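Local coordinates for DNA sulfur modification protein DndE (Escherichia coli, PDB 4LRV), which takes part in the phosphorothioate modification of DNA, in which sulfur enters the backbone, and probably binds DNA, at residues R38-E43 with A95-D100. Numbering follows the deposited sequence.
Sequences RSVESE and AAHVED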
loop_
_atom_site.group_PDB
_atom_site.type_symbol
_atom_site.label_atom_id
_atom_site.label_comp_id
_atom_site.label_asym_id
_atom_site.label_seq_id
_atom_site.Cartn_x
_atom_site.Cartn_y
_atom_site.Cartn_z
ATOM N N ARG A 38 -11.549 11.647 13.670
ATOM C CA ARG A 38 -12.685 12.441 13.249
ATOM C C ARG A 38 -13.524 12.786 14.479
ATOM O O ARG A 38 -14.188 13.811 14.538
ATOM C CB ARG A 38 -13.484 11.770 12.111
ATOM C CG ARG A 38 -14.684 10.932 12.517
ATOM C CD ARG A 38 -15.634 10.729 11.331
ATOM N NE ARG A 38 -14.992 10.049 10.203
ATOM C CZ ARG A 38 -15.071 8.738 9.954
ATOM N NH1 ARG A 38 -15.766 7.933 10.754
ATOM N NH2 ARG A 38 -14.444 8.222 8.898
ATOM N N SER A 39 -13.446 11.933 15.483
ATOM C CA SER A 39 -14.112 12.185 16.740
ATOM C C SER A 39 -13.410 13.305 17.513
ATOM O O SER A 39 -14.027 14.255 17.996
ATOM C CB SER A 39 -14.114 10.909 17.554
ATOM O OG SER A 39 -14.815 11.099 18.747
ATOM N N VAL A 40 -12.099 13.185 17.608
ATOM C CA VAL A 40 -11.286 14.072 18.423
ATOM C C VAL A 40 -11.181 15.514 17.874
ATOM O O VAL A 40 -10.951 16.447 18.640
ATOM C CB VAL A 40 -9.932 13.385 18.681
ATOM C CG1 VAL A 40 -8.744 14.253 18.345
ATOM C CG2 VAL A 40 -9.899 12.789 20.082
ATOM N N GLU A 41 -11.373 15.700 16.566
ATOM C CA GLU A 41 -11.456 17.054 16.000
ATOM C C GLU A 41 -12.866 17.662 16.050
ATOM O O GLU A 41 -13.111 18.695 15.447
ATOM C CB GLU A 41 -10.889 17.106 14.573
ATOM C CG GLU A 41 -11.773 16.482 13.478
ATOM C CD GLU A 41 -11.080 16.455 12.109
ATOM O OE1 GLU A 41 -10.100 17.207 11.912
ATOM O OE2 GLU A 41 -11.496 15.670 11.228
ATOM N N SER A 42 -13.776 17.030 16.784
ATOM C CA SER A 42 -15.126 17.553 16.977
ATOM C C SER A 42 -15.387 17.896 18.447
ATOM O O SER A 42 -14.460 18.181 19.198
ATOM C CB SER A 42 -16.176 16.565 16.448
ATOM O OG SER A 42 -16.202 15.368 17.218
ATOM N N GLU A 43 -16.655 17.854 18.849
ATOM C CA GLU A 43 -17.097 18.337 20.167
ATOM C C GLU A 43 -17.164 17.227 21.191
ATOM O O GLU A 43 -17.132 17.481 22.395
ATOM C CB GLU A 43 -18.478 18.959 20.054
ATOM C CG GLU A 43 -18.629 19.892 18.878
ATOM C CD GLU A 43 -19.786 19.512 17.976
ATOM O OE1 GLU A 43 -19.557 19.468 16.752
ATOM O OE2 GLU A 43 -20.909 19.248 18.480
ATOM N N ALA A 95 -11.349 4.310 23.367
ATOM C CA ALA A 95 -12.479 3.530 22.851
ATOM C C ALA A 95 -13.732 4.372 22.600
ATOM O O ALA A 95 -14.368 4.247 21.558
ATOM C CB ALA A 95 -12.798 2.366 23.785
ATOM N N ALA A 96 -14.081 5.230 23.552
ATOM C CA ALA A 96 -15.232 6.099 23.394
ATOM C C ALA A 96 -15.092 6.955 22.130
ATOM O O ALA A 96 -16.061 7.118 21.381
ATOM C CB ALA A 96 -15.422 6.972 24.627
ATOM N N HIS A 97 -13.889 7.487 21.901
ATOM C CA HIS A 97 -13.597 8.248 20.702
ATOM C C HIS A 97 -13.686 7.429 19.417
ATOM O O HIS A 97 -14.137 7.934 18.397
ATOM C CB HIS A 97 -12.229 8.930 20.798
ATOM C CG HIS A 97 -12.286 10.301 21.392
ATOM N ND1 HIS A 97 -11.660 10.630 22.577
ATOM C CD2 HIS A 97 -12.929 11.418 20.979
ATOM C CE1 HIS A 97 -11.896 11.898 22.856
ATOM N NE2 HIS A 97 -12.665 12.399 21.904
ATOM N N VAL A 98 -13.260 6.171 19.452
ATOM C CA VAL A 98 -13.383 5.338 18.256
ATOM C C VAL A 98 -14.860 5.109 17.942
ATOM O O VAL A 98 -15.284 5.251 16.789
ATOM C CB VAL A 98 -12.581 4.018 18.356
ATOM C CG1 VAL A 98 -12.814 3.168 17.129
ATOM C CG2 VAL A 98 -11.103 4.320 18.472
ATOM N N GLU A 99 -15.639 4.814 18.983
ATOM C CA GLU A 99 -17.087 4.611 18.854
ATOM C C GLU A 99 -17.782 5.851 18.311
ATOM O O GLU A 99 -18.576 5.761 17.373
ATOM C CB GLU A 99 -17.698 4.216 20.203
ATOM C CG GLU A 99 -19.213 4.184 20.265
ATOM C CD GLU A 99 -19.742 4.198 21.706
ATOM O OE1 GLU A 99 -18.933 4.422 22.650
ATOM O OE2 GLU A 99 -20.966 3.982 21.906
ATOM N N ASP A 100 -17.483 7.005 18.899
ATOM C CA ASP A 100 -18.101 8.257 18.470
ATOM C C ASP A 100 -17.768 8.546 17.002
ATOM O O ASP A 100 -18.660 8.726 16.188
ATOM C CB ASP A 100 -17.660 9.403 19.376
ATOM C CG ASP A 100 -18.194 10.735 18.917
ATOM O OD1 ASP A 100 -19.404 10.985 19.123
ATOM O OD2 ASP A 100 -17.408 11.527 18.342
#
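S39 and V40, in the last turn of helix 28-40, meet the imidazole of H97 from two directions, one at its edge and one over a face, a compact example of neighbouring side chains dividing the work, with the polar share falling to a bond between S39 and D100. V40 lies over one face: V40 CG2 stands 3.4 Å from the centroid of the H97 ring, 11° off the normal, a CH-pi contact in which the two side chains cross at about a right angle. S39 comes instead at the rim, with CB in the ring plane and OG beside the CD2 edge. Its hydroxyl is anti to the backbone N (chi1 -177°), a setting that carries it across to helix 87-103, where S39 OG donates to OD2 of D100 at 2.7 Å. That oxygen is met on its anti side, 17° out of the carboxylate plane. On the same residue, the carbonyl O of S39 accepts two hydrogen bonds from S42, from the backbone N and from OG, the latter 2.6 Å long, and so ties down the turn where the helix ends. F36 and F44 add aromatic contacts to H97, while V40 also packs on L76 of a second subunit. An alanine in place of H97 would probably open a gap under V40 CG2 and deprive both phenylalanines of their ring partner. The contact thus joins the C-terminal end of helix 28-40 to helix 87-103 through one buried imidazole and a single hydroxyl-carboxylate bond, in which the serine's donation probably helps to stabilise negative charge on D100.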